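PDB 5EPA: SnoK from Streptomyces nogalater, which acts as a non-heme iron, alpha-ketoglutarate-dependent carbocyclase in the biosynthesis of nogalamycin. Local coordinates for residues V81-A84 against W85-H88; L120-P124 against K125-P129; V157-E160 against R161-S165; V206-R209 against A210-V214. All coordinates share one frame; numbering follows the deposited sequence.

Contact 1 of 4, residues V81-A84 against W85-H88; sequences VAQA and WQKH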
loop_
_atom_site.group_PDB
_atom_site.type_symbol
_atom_site.label_atom_id
_atom_site.label_comp_id
_atom_site.label_asym_id
_atom_site.label_seq_id
_atom_site.Cartn_x
_atom_site.Cartn_y
_atom_site.Cartn_z
ATOM N N VAL A 81 -2.220 -8.530 -8.468
ATOM C CA VAL A 81 -2.582 -7.945 -9.754
ATOM C C VAL A 81 -2.333 -6.456 -9.653
ATOM O O VAL A 81 -2.872 -5.808 -8.771
ATOM C CB VAL A 81 -4.032 -8.163 -10.114
ATOM C CG1 VAL A 81 -4.374 -7.449 -11.446
ATOM C CG2 VAL A 81 -4.320 -9.637 -10.234
ATOM N N ALA A 82 -1.467 -5.927 -10.520
ATOM C CA ALA A 82 -1.098 -4.506 -10.487
ATOM C C ALA A 82 -2.090 -3.668 -11.328
ATOM O O ALA A 82 -2.824 -4.197 -12.141
ATOM C CB ALA A 82 0.300 -4.336 -11.024
ATOM N N GLN A 83 -2.124 -2.358 -11.061
ATOM C CA GLN A 83 -3.093 -1.434 -11.691
ATOM C C GLN A 83 -4.505 -2.003 -11.609
ATOM O O GLN A 83 -5.303 -1.904 -12.545
ATOM C CB GLN A 83 -2.736 -1.174 -13.149
ATOM C CG GLN A 83 -1.534 -0.261 -13.343
ATOM C CD GLN A 83 -0.226 -0.913 -12.941
ATOM O OE1 GLN A 83 0.480 -0.420 -12.055
ATOM N NE2 GLN A 83 0.107 -2.022 -13.576
ATOM N N ALA A 84 -4.787 -2.612 -10.482
ATOM C CA ALA A 84 -5.939 -3.470 -10.351
ATOM C C ALA A 84 -7.246 -2.740 -10.501
ATOM O O ALA A 84 -8.184 -3.276 -11.087
ATOM C CB ALA A 84 -5.912 -4.208 -8.984
ATOM N N TRP A 85 -7.321 -1.523 -9.971
ATOM C CA TRP A 85 -8.562 -0.773 -9.986
ATOM C C TRP A 85 -9.019 -0.456 -11.397
ATOM O O TRP A 85 -10.186 -0.231 -11.626
ATOM C CB TRP A 85 -8.466 0.510 -9.189
ATOM C CG TRP A 85 -7.728 1.601 -9.880
ATOM C CD1 TRP A 85 -6.395 1.868 -9.797
ATOM C CD2 TRP A 85 -8.294 2.628 -10.706
ATOM N NE1 TRP A 85 -6.075 2.960 -10.569
ATOM C CE2 TRP A 85 -7.225 3.461 -11.117
ATOM C CE3 TRP A 85 -9.602 2.896 -11.192
ATOM C CZ2 TRP A 85 -7.413 4.535 -11.961
ATOM C CZ3 TRP A 85 -9.794 3.983 -12.020
ATOM C CH2 TRP A 85 -8.708 4.791 -12.415
ATOM N N GLN A 86 -8.079 -0.427 -12.337
ATOM C CA GLN A 86 -8.383 -0.078 -13.744
ATOM C C GLN A 86 -9.022 -1.243 -14.423
ATOM O O GLN A 86 -9.515 -1.108 -15.537
ATOM C CB GLN A 86 -7.108 0.262 -14.511
ATOM C CG GLN A 86 -6.373 1.493 -14.039
ATOM C CD GLN A 86 -5.012 1.688 -14.698
ATOM O OE1 GLN A 86 -4.726 1.122 -15.764
ATOM N NE2 GLN A 86 -4.158 2.500 -14.074
ATOM N N LYS A 87 -8.995 -2.412 -13.789
ATOM C CA LYS A 87 -9.331 -3.672 -14.482
ATOM C C LYS A 87 -10.704 -4.226 -14.129
ATOM O O LYS A 87 -11.083 -5.302 -14.578
ATOM C CB LYS A 87 -8.227 -4.697 -14.241
ATOM C CG LYS A 87 -6.993 -4.333 -15.045
ATOM C CD LYS A 87 -5.718 -4.958 -14.553
ATOM C CE LYS A 87 -4.537 -4.351 -15.309
ATOM N NZ LYS A 87 -3.270 -4.989 -14.848
ATOM N N HIS A 88 -11.461 -3.465 -13.348
ATOM C CA HIS A 88 -12.850 -3.786 -13.093
ATOM C C HIS A 88 -13.585 -2.456 -12.909
ATOM O O HIS A 88 -13.128 -1.590 -12.177
ATOM C CB HIS A 88 -12.956 -4.643 -11.845
ATOM C CG HIS A 88 -14.275 -5.337 -11.707
ATOM N ND1 HIS A 88 -15.438 -4.661 -11.420
ATOM C CD2 HIS A 88 -14.620 -6.643 -11.822
ATOM C CE1 HIS A 88 -16.444 -5.518 -11.364
ATOM N NE2 HIS A 88 -15.974 -6.727 -11.601
HETATM O O HOH W 1 -1.231 -2.825 -15.814
#

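Contact 2 of 4, residues L120-P124 against K125-P129; sequences LVKEP and KRTLP. With AKG (2-oxoglutaric acid), chain H.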
loop_
_atom_site.group_PDB
_atom_site.type_symbol
_atom_site.label_atom_id
_atom_site.label_comp_id
_atom_site.label_asym_id
_atom_site.label_seq_id
_atom_site.Cartn_x
_atom_site.Cartn_y
_atom_site.Cartn_z
ATOM N N LEU A 120 -3.748 -7.855 -3.265
ATOM C CA LEU A 120 -2.602 -8.408 -2.482
ATOM C C LEU A 120 -3.016 -9.609 -1.646
ATOM O O LEU A 120 -3.607 -9.476 -0.563
ATOM C CB LEU A 120 -2.013 -7.336 -1.559
ATOM C CG LEU A 120 -1.460 -6.089 -2.254
ATOM C CD1 LEU A 120 -1.414 -4.962 -1.218
ATOM C CD2 LEU A 120 -0.104 -6.321 -2.891
ATOM N N VAL A 121 -2.723 -10.791 -2.177
ATOM C CA VAL A 121 -3.250 -12.060 -1.631
ATOM C C VAL A 121 -2.131 -12.876 -1.040
ATOM O O VAL A 121 -1.053 -12.980 -1.648
ATOM C CB VAL A 121 -3.942 -12.895 -2.731
ATOM C CG1 VAL A 121 -4.155 -14.334 -2.300
ATOM C CG2 VAL A 121 -5.298 -12.304 -3.072
ATOM N N LYS A 122 -2.366 -13.445 0.136
ATOM C CA LYS A 122 -1.440 -14.444 0.698
ATOM C C LYS A 122 -2.176 -15.758 0.953
ATOM O O LYS A 122 -3.069 -15.788 1.772
ATOM C CB LYS A 122 -0.772 -13.974 2.012
ATOM C CG LYS A 122 0.381 -12.976 1.845
ATOM C CD LYS A 122 1.069 -12.726 3.193
ATOM C CE LYS A 122 2.158 -11.643 3.139
ATOM N NZ LYS A 122 3.471 -12.190 2.740
ATOM N N GLU A 123 -1.766 -16.821 0.278
ATOM C CA GLU A 123 -2.369 -18.108 0.473
ATOM C C GLU A 123 -1.808 -18.735 1.743
ATOM O O GLU A 123 -0.629 -18.545 2.053
ATOM C CB GLU A 123 -2.075 -19.027 -0.702
ATOM C CG GLU A 123 -2.705 -18.607 -2.025
ATOM C CD GLU A 123 -4.235 -18.821 -2.108
ATOM O OE1 GLU A 123 -4.795 -19.687 -1.353
ATOM O OE2 GLU A 123 -4.885 -18.108 -2.966
ATOM N N PRO A 124 -2.646 -19.488 2.472
ATOM C CA PRO A 124 -2.236 -20.104 3.732
ATOM C C PRO A 124 -1.224 -21.208 3.534
ATOM O O PRO A 124 -1.361 -22.014 2.629
ATOM C CB PRO A 124 -3.535 -20.681 4.284
ATOM C CG PRO A 124 -4.423 -20.897 3.071
ATOM C CD PRO A 124 -4.039 -19.813 2.109
ATOM N N LYS A 125 -0.157 -21.167 4.328
ATOM C CA LYS A 125 0.897 -22.196 4.329
ATOM C C LYS A 125 1.734 -22.280 3.043
ATOM O O LYS A 125 2.562 -23.166 2.917
ATOM C CB LYS A 125 0.292 -23.574 4.629
ATOM C CG LYS A 125 -0.612 -23.563 5.848
ATOM C CD LYS A 125 -0.520 -24.849 6.668
ATOM C CE LYS A 125 -0.937 -24.603 8.117
ATOM N NZ LYS A 125 -2.365 -24.172 8.187
ATOM N N ARG A 126 1.555 -21.343 2.126
ATOM C CA ARG A 126 2.335 -21.311 0.889
ATOM C C ARG A 126 3.010 -19.974 0.637
ATOM O O ARG A 126 3.470 -19.712 -0.470
ATOM C CB ARG A 126 1.447 -21.611 -0.317
ATOM C CG ARG A 126 1.123 -23.074 -0.489
ATOM C CD ARG A 126 -0.324 -23.304 -0.146
ATOM N NE ARG A 126 -1.186 -22.882 -1.246
ATOM C CZ ARG A 126 -2.514 -22.906 -1.196
ATOM N NH1 ARG A 126 -3.221 -22.498 -2.255
ATOM N NH2 ARG A 126 -3.136 -23.358 -0.093
ATOM N N THR A 127 3.087 -19.146 1.659
ATOM C CA THR A 127 3.678 -17.846 1.539
ATOM C C THR A 127 4.824 -17.591 2.489
ATOM O O THR A 127 4.838 -18.021 3.648
ATOM C CB THR A 127 2.645 -16.732 1.776
ATOM O OG1 THR A 127 1.843 -17.071 2.915
ATOM C CG2 THR A 127 1.765 -16.567 0.542
ATOM N N LEU A 128 5.777 -16.844 1.974
ATOM C CA LEU A 128 6.829 -16.245 2.775
ATOM C C LEU A 128 6.371 -14.929 3.387
ATOM O O LEU A 128 5.368 -14.344 2.947
ATOM C CB LEU A 128 8.057 -15.989 1.889
ATOM C CG LEU A 128 8.791 -17.231 1.359
ATOM C CD1 LEU A 128 9.861 -16.785 0.373
ATOM C CD2 LEU A 128 9.423 -18.042 2.482
ATOM N N PRO A 129 7.114 -14.438 4.379
ATOM C CA PRO A 129 6.886 -13.068 4.796
ATOM C C PRO A 129 7.141 -12.124 3.639
ATOM O O PRO A 129 7.946 -12.426 2.764
ATOM C CB PRO A 129 7.983 -12.831 5.882
ATOM C CG PRO A 129 8.395 -14.178 6.329
ATOM C CD PRO A 129 8.223 -15.065 5.129
HETATM C C1 AKG H . 2.221 -2.230 0.759
HETATM O O1 AKG H . 0.973 -2.085 0.783
HETATM O O2 AKG H . 3.070 -1.332 0.512
HETATM C C2 AKG H . 2.799 -3.549 1.007
HETATM O O5 AKG H . 4.020 -3.573 0.969
HETATM C C3 AKG H . 1.927 -4.748 1.283
HETATM C C4 AKG H . 2.627 -6.109 1.317
HETATM C C5 AKG H . 1.621 -7.219 1.677
HETATM O O3 AKG H . 0.371 -7.080 1.479
HETATM O O4 AKG H . 2.025 -8.277 2.167
#

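Contact 3 of 4, residues V157-E160 against R161-S165; sequences VPVE and RGCMS. With AKG (2-oxoglutaric acid), chain H.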
loop_
_atom_site.group_PDB
_atom_site.type_symbol
_atom_site.label_atom_id
_atom_site.label_comp_id
_atom_site.label_asym_id
_atom_site.label_seq_id
_atom_site.Cartn_x
_atom_site.Cartn_y
_atom_site.Cartn_z
ATOM N N VAL A 157 -7.620 -10.106 9.297
ATOM C CA VAL A 157 -6.154 -10.348 9.289
ATOM C C VAL A 157 -5.543 -10.387 10.690
ATOM O O VAL A 157 -4.908 -9.429 11.137
ATOM C CB VAL A 157 -5.418 -9.323 8.426
ATOM C CG1 VAL A 157 -4.020 -9.814 8.141
ATOM C CG2 VAL A 157 -6.120 -9.109 7.098
ATOM N N PRO A 158 -5.757 -11.500 11.401
ATOM C CA PRO A 158 -5.053 -11.664 12.641
ATOM C C PRO A 158 -3.609 -11.847 12.281
ATOM O O PRO A 158 -3.292 -12.065 11.128
ATOM C CB PRO A 158 -5.650 -12.938 13.246
ATOM C CG PRO A 158 -6.169 -13.700 12.076
ATOM C CD PRO A 158 -6.550 -12.683 11.031
ATOM N N VAL A 159 -2.742 -11.811 13.281
ATOM C CA VAL A 159 -1.309 -11.779 13.052
ATOM C C VAL A 159 -0.782 -12.877 12.121
ATOM O O VAL A 159 -0.057 -12.610 11.132
ATOM C CB VAL A 159 -0.558 -11.812 14.406
ATOM C CG1 VAL A 159 0.919 -12.038 14.178
ATOM C CG2 VAL A 159 -0.759 -10.484 15.133
ATOM N N GLU A 160 -1.187 -14.097 12.410
ATOM C CA GLU A 160 -0.694 -15.247 11.679
ATOM C C GLU A 160 -1.318 -15.428 10.303
ATOM O O GLU A 160 -0.928 -16.324 9.554
ATOM C CB GLU A 160 -0.847 -16.514 12.531
ATOM C CG GLU A 160 -2.292 -17.017 12.695
ATOM C CD GLU A 160 -3.191 -16.205 13.665
ATOM O OE1 GLU A 160 -2.689 -15.383 14.520
ATOM O OE2 GLU A 160 -4.445 -16.444 13.555
ATOM N N ARG A 161 -2.283 -14.583 9.935
ATOM C CA ARG A 161 -2.832 -14.633 8.557
ATOM C C ARG A 161 -2.077 -13.719 7.596
ATOM O O ARG A 161 -2.569 -13.399 6.536
ATOM C CB ARG A 161 -4.337 -14.315 8.531
ATOM C CG ARG A 161 -4.987 -14.780 7.239
ATOM C CD ARG A 161 -6.490 -14.670 7.136
ATOM N NE ARG A 161 -7.196 -15.159 8.297
ATOM C CZ ARG A 161 -8.523 -15.171 8.404
ATOM N NH1 ARG A 161 -9.297 -14.739 7.398
ATOM N NH2 ARG A 161 -9.064 -15.611 9.537
ATOM N N GLY A 162 -0.914 -13.223 8.005
ATOM C CA GLY A 162 -0.110 -12.357 7.145
ATOM C C GLY A 162 -0.299 -10.871 7.367
ATOM O O GLY A 162 -0.397 -10.090 6.416
ATOM N N CYS A 163 -0.379 -10.451 8.608
ATOM C CA CYS A 163 -0.638 -9.049 8.886
ATOM C C CYS A 163 0.601 -8.196 8.641
ATOM O O CYS A 163 1.721 -8.709 8.515
ATOM C CB CYS A 163 -1.151 -8.822 10.292
ATOM S SG CYS A 163 0.147 -8.744 11.528
ATOM N N MET A 164 0.369 -6.895 8.560
ATOM C CA MET A 164 1.452 -5.935 8.325
ATOM C C MET A 164 2.151 -5.576 9.645
ATOM O O MET A 164 1.517 -5.609 10.684
ATOM C CB MET A 164 0.883 -4.658 7.724
ATOM C CG MET A 164 0.179 -4.864 6.389
ATOM S SD MET A 164 1.358 -5.010 5.063
ATOM C CE MET A 164 1.729 -3.287 4.834
ATOM N N SER A 165 3.429 -5.214 9.558
ATOM C CA SER A 165 4.132 -4.572 10.647
ATOM C C SER A 165 4.853 -3.343 10.159
ATOM O O SER A 165 5.252 -3.281 9.001
ATOM C CB SER A 165 5.157 -5.517 11.295
ATOM O OG SER A 165 4.520 -6.628 11.881
HETATM C C1 AKG H . 2.221 -2.230 0.759
HETATM O O1 AKG H . 0.973 -2.085 0.783
HETATM O O2 AKG H . 3.070 -1.332 0.512
HETATM C C2 AKG H . 2.799 -3.549 1.007
HETATM O O5 AKG H . 4.020 -3.573 0.969
HETATM C C3 AKG H . 1.927 -4.748 1.283
HETATM C C4 AKG H . 2.627 -6.109 1.317
HETATM C C5 AKG H . 1.621 -7.219 1.677
HETATM O O3 AKG H . 0.371 -7.080 1.479
HETATM O O4 AKG H . 2.025 -8.277 2.167
#

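Contact 4 of 4, residues V206-R209 against A210-V214; sequences VPVR and AGDVV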
loop_
_atom_site.group_PDB
_atom_site.type_symbol
_atom_site.label_atom_id
_atom_site.label_comp_id
_atom_site.label_asym_id
_atom_site.label_seq_id
_atom_site.Cartn_x
_atom_site.Cartn_y
_atom_site.Cartn_z
ATOM N N VAL A 206 0.246 -5.040 13.345
ATOM C CA VAL A 206 -1.074 -4.432 13.399
ATOM C C VAL A 206 -2.123 -5.356 12.769
ATOM O O VAL A 206 -2.488 -5.216 11.592
ATOM C CB VAL A 206 -1.093 -3.074 12.682
ATOM C CG1 VAL A 206 -2.436 -2.402 12.844
ATOM C CG2 VAL A 206 -0.021 -2.151 13.218
ATOM N N PRO A 207 -2.639 -6.307 13.534
ATOM C CA PRO A 207 -3.719 -7.112 13.008
ATOM C C PRO A 207 -4.979 -6.284 12.862
ATOM O O PRO A 207 -5.179 -5.319 13.605
ATOM C CB PRO A 207 -3.909 -8.190 14.074
ATOM C CG PRO A 207 -3.386 -7.576 15.335
ATOM C CD PRO A 207 -2.207 -6.762 14.865
ATOM N N VAL A 208 -5.809 -6.649 11.883
ATOM C CA VAL A 208 -7.018 -5.886 11.584
ATOM C C VAL A 208 -8.188 -6.767 11.191
ATOM O O VAL A 208 -8.017 -7.910 10.812
ATOM C CB VAL A 208 -6.797 -4.898 10.443
ATOM C CG1 VAL A 208 -5.769 -3.847 10.847
ATOM C CG2 VAL A 208 -6.389 -5.607 9.160
ATOM N N ARG A 209 -9.372 -6.191 11.279
ATOM C CA ARG A 209 -10.594 -6.831 10.837
ATOM C C ARG A 209 -10.933 -6.417 9.399
ATOM O O ARG A 209 -10.584 -5.347 8.961
ATOM C CB ARG A 209 -11.746 -6.431 11.768
ATOM C CG ARG A 209 -11.617 -6.882 13.248
ATOM C CD ARG A 209 -12.302 -8.197 13.290
ATOM N NE ARG A 209 -12.806 -8.543 14.608
ATOM C CZ ARG A 209 -13.592 -9.597 14.811
ATOM N NH1 ARG A 209 -13.923 -10.383 13.780
ATOM N NH2 ARG A 209 -14.034 -9.877 16.041
ATOM N N ALA A 210 -11.675 -7.250 8.700
ATOM C CA ALA A 210 -12.172 -6.894 7.348
ATOM C C ALA A 210 -12.915 -5.589 7.387
ATOM O O ALA A 210 -13.746 -5.358 8.238
ATOM C CB ALA A 210 -13.075 -7.983 6.793
ATOM N N GLY A 211 -12.589 -4.711 6.460
ATOM C CA GLY A 211 -13.208 -3.385 6.404
ATOM C C GLY A 211 -12.396 -2.292 7.042
ATOM O O GLY A 211 -12.654 -1.093 6.801
ATOM N N ASP A 212 -11.402 -2.686 7.836
ATOM C CA ASP A 212 -10.455 -1.729 8.396
ATOM C C ASP A 212 -9.463 -1.315 7.326
ATOM O O ASP A 212 -9.261 -2.017 6.332
ATOM C CB ASP A 212 -9.651 -2.315 9.568
ATOM C CG ASP A 212 -10.519 -2.659 10.806
ATOM O OD1 ASP A 212 -11.737 -2.335 10.850
ATOM O OD2 ASP A 212 -9.925 -3.235 11.755
ATOM N N VAL A 213 -8.828 -0.182 7.549
ATOM C CA VAL A 213 -7.758 0.280 6.671
ATOM C C VAL A 213 -6.579 0.727 7.499
ATOM O O VAL A 213 -6.752 1.458 8.470
ATOM C CB VAL A 213 -8.202 1.464 5.796
ATOM C CG1 VAL A 213 -7.100 1.841 4.841
ATOM C CG2 VAL A 213 -9.436 1.104 4.995
ATOM N N VAL A 214 -5.378 0.324 7.107
ATOM C CA VAL A 214 -4.187 0.905 7.682
ATOM C C VAL A 214 -3.491 1.727 6.614
ATOM O O VAL A 214 -3.180 1.225 5.553
ATOM C CB VAL A 214 -3.204 -0.152 8.198
ATOM C CG1 VAL A 214 -2.089 0.508 9.005
ATOM C CG2 VAL A 214 -3.917 -1.177 9.050
#

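Contact 1 of 4, residues V81-A84 against W85-H88
Lys87 folds back onto Ala82 and Gln83 in a local turn contact just after strand 76-81, where the chain leaves the larger sheet in a short 3-10 turn on its way to helix 92-95. Two backbone bonds of i to i+3 spacing define the turn: Gln86 N gives to Gln83 O at 3.2 Å, and Lys87 N gives to Ala84 O at 3.0 Å. Gln83 enters with positive phi and psi (49° and 39°), a left-handed conformation that swings the chain off the strand line.

The lysine does the reaching. Its chain is extended beyond CG and runs alongside the Gln83 carbonyl, with CD 3.7 Å from Gln83 O. Lys87 NZ thereby comes to lie 2.9 Å from Ala82 O, tilted 32° from the carbonyl plane. Gln83 and Gln86 lie side by side and point the same way; their contact is the flank of one against the amide of the other, Gln83 CG to Gln86 NE2 at 3.9 Å. Gln83 sends OE1 to Ser116 OG on strand 112-122, while its NE2 donates to a water at 2.7 Å that also accepts from Lys87 NZ.

The Lys87 ammonium thus donates to both a carbonyl and a water, and helix 47-64 lies alongside through Glu64. This grip ties the exit of the turn back to its entry through polar bonds, with the positive charge probably eased by the carbonyl dipole and the solvent bridge.

Contact 2 of 4, residues L120-P124 against K125-P129
From Glu123 to Arg126 the backbone makes a type II beta turn, with Lys125 at positive phi, as the chain leaves strand 112-122 toward strand 130-133. Thr127 crosses back over the strand end on its methyl side: CG2 lies 3.8 Å from Lys122 CA. Its hydroxyl, held between the backbone N and the carbonyl carbon (chi1 44°), donates to Glu123 O at 3.0 Å and also accepts from Asn227 N.

At the close of the turn, Arg126 lays one face of its guanidinium over Glu123 CB, the bent chain bringing CD to 3.2 Å from Pro124 O. The carboxylate and guanidinium planes are 24° apart, yet Glu123 OE1 sits well out of the guanidinium plane, 3.3 Å from Arg126 NH1, leaving a salt bridge of charges alone.

The Lys122 side chain reaches the 2-oxoglutarate pocket with its far end. A bend at its last torsion (chi4 -87°) turns NZ to Leu128 O, a weak bond at 2.9 Å, with Gln77 O and Thr130 OG1 as further partners, while CE comes 3.5 Å from O4 of the ligand. The ammonium is thus occupied by protein oxygens and would probably act on the ligand carboxylate mainly through its field, while Arg233, Thr130 and Trp151 hydrogen-bond the ligand directly.

Contact 3 of 4, residues V157-E160 against R161-S165
Val157 meets Cys163 across a tight type I beta turn, Pro158 to Arg161, that links two strands of the double-stranded beta-helix (cupin) core: 148-153 in the larger sheet and 164-166 in the smaller. The close-packed part joins Val157 to Cys163 and Pro158 to Arg161. Val157 CG1, anti to the backbone N (chi1 -165°), presses its methyl 3.5 Å from Cys163 CA. Pro158 and Arg161 meet obliquely, the ring's CD 3.7 Å from Arg161 CB and equally near NE, a buried nitrogen with no partner in the model. The rest of the arginine runs along Arg233, Asn227 and Ser229. Losing the ring to an alanine at Pro158 is likely to open a gap beside Arg161 CB and NE and leave the arginine freer to turn. The backbone is drawn together as well: Arg161 N binds Pro158 O at 3.0 Å, and Val159 O receives Gly162 N at 3.3 Å together with a weak bond from Cys163 N. Gly162 has a phi of 96°, where a beta carbon would be jammed against the preceding carbonyl oxygen, so glycine suits the turn.

The other side is looser and partly open to solvent. Val159 CG2 makes only a distant apolar contact, 4.1 Å from Cys163 SG. Glu160 is exposed; its CB and CG lie beside Arg161 N, and the carboxylate makes no contact with the arginine's charged end. Where the strand begins, Met164 takes the opposite course to Cys163: with bends at chi2 and chi3, both -79°, its thioether folds over the bound 2-oxoglutarate, SD lying 3.8 Å from ligand C3.

Contact 4 of 4, residues V206-R209 against A210-V214
Arg209 and Asp212 are joined by two hydrogen bonds, one from each backbone N. Asp212 N gives to Arg209 O at 3.0 Å (N-H...O angle 159°), closing the type II beta turn that runs from one residue to the other. In return Arg209 N gives to Asp212 OD2, also at 3.0 Å, and the oxygen is met from well above the carboxylate plane. The aspartate CG lies anti to its carbonyl carbon (chi1 -65°), which brings the carboxylate back over the Arg209 peptide. OD2 has a second partner in His40 NE2, and OD1 takes Arg43 N, so both oxygens of this buried group are engaged. An asparagine in place of Asp212 would probably set an NH2 either against Arg43 N or against both Arg209 N and His40 NE2, leaving those donors without their acceptor.

The turn connects strand 204-206 of the smaller sheet with strand 213-217 of the larger one, and so crosses between the two sheets of the double-stranded beta-helix. Gly211 occupies its third position with phi 98°, where a beta carbon would press on the preceding carbonyl oxygen.

Apolar packing sits on the inner side. Val208 and Val214 come methyl to methyl, CG1 to CG2 at 3.7 Å. Val206 CG1 is a looser neighbour, 4.3 Å from the same Val214 CG2. Toward the turn, Val208 CB packs 3.8 Å from Asp212 OD2. Val208 also touches Trp151, a 2-oxoglutarate-binding residue.

How the contacts relate
Along the chain the four contacts come in series, 1 to 4, each a local turn at a strand end of the cupin core. Contact 1 leaves strand 76-81, neighbour of strand 112-122 in the larger sheet; its centre is about 20 Å from that of contact 2, though their nearest atoms come within about 5 Å without touching. Contacts 2 and 3, with centres about 10 Å apart, pack against each other through Lys122 CD and Gly162 CA. Contacts 3 and 4, centres about 9 Å apart, are probably hydrogen-bonded backbone to backbone, Val157 to Val208 and Met164 to Val206. Contacts 2 and 3 border the 2-oxoglutarate site, and contact 4 lies behind contact 3, about 9 Å from contact 2 at the nearest atoms.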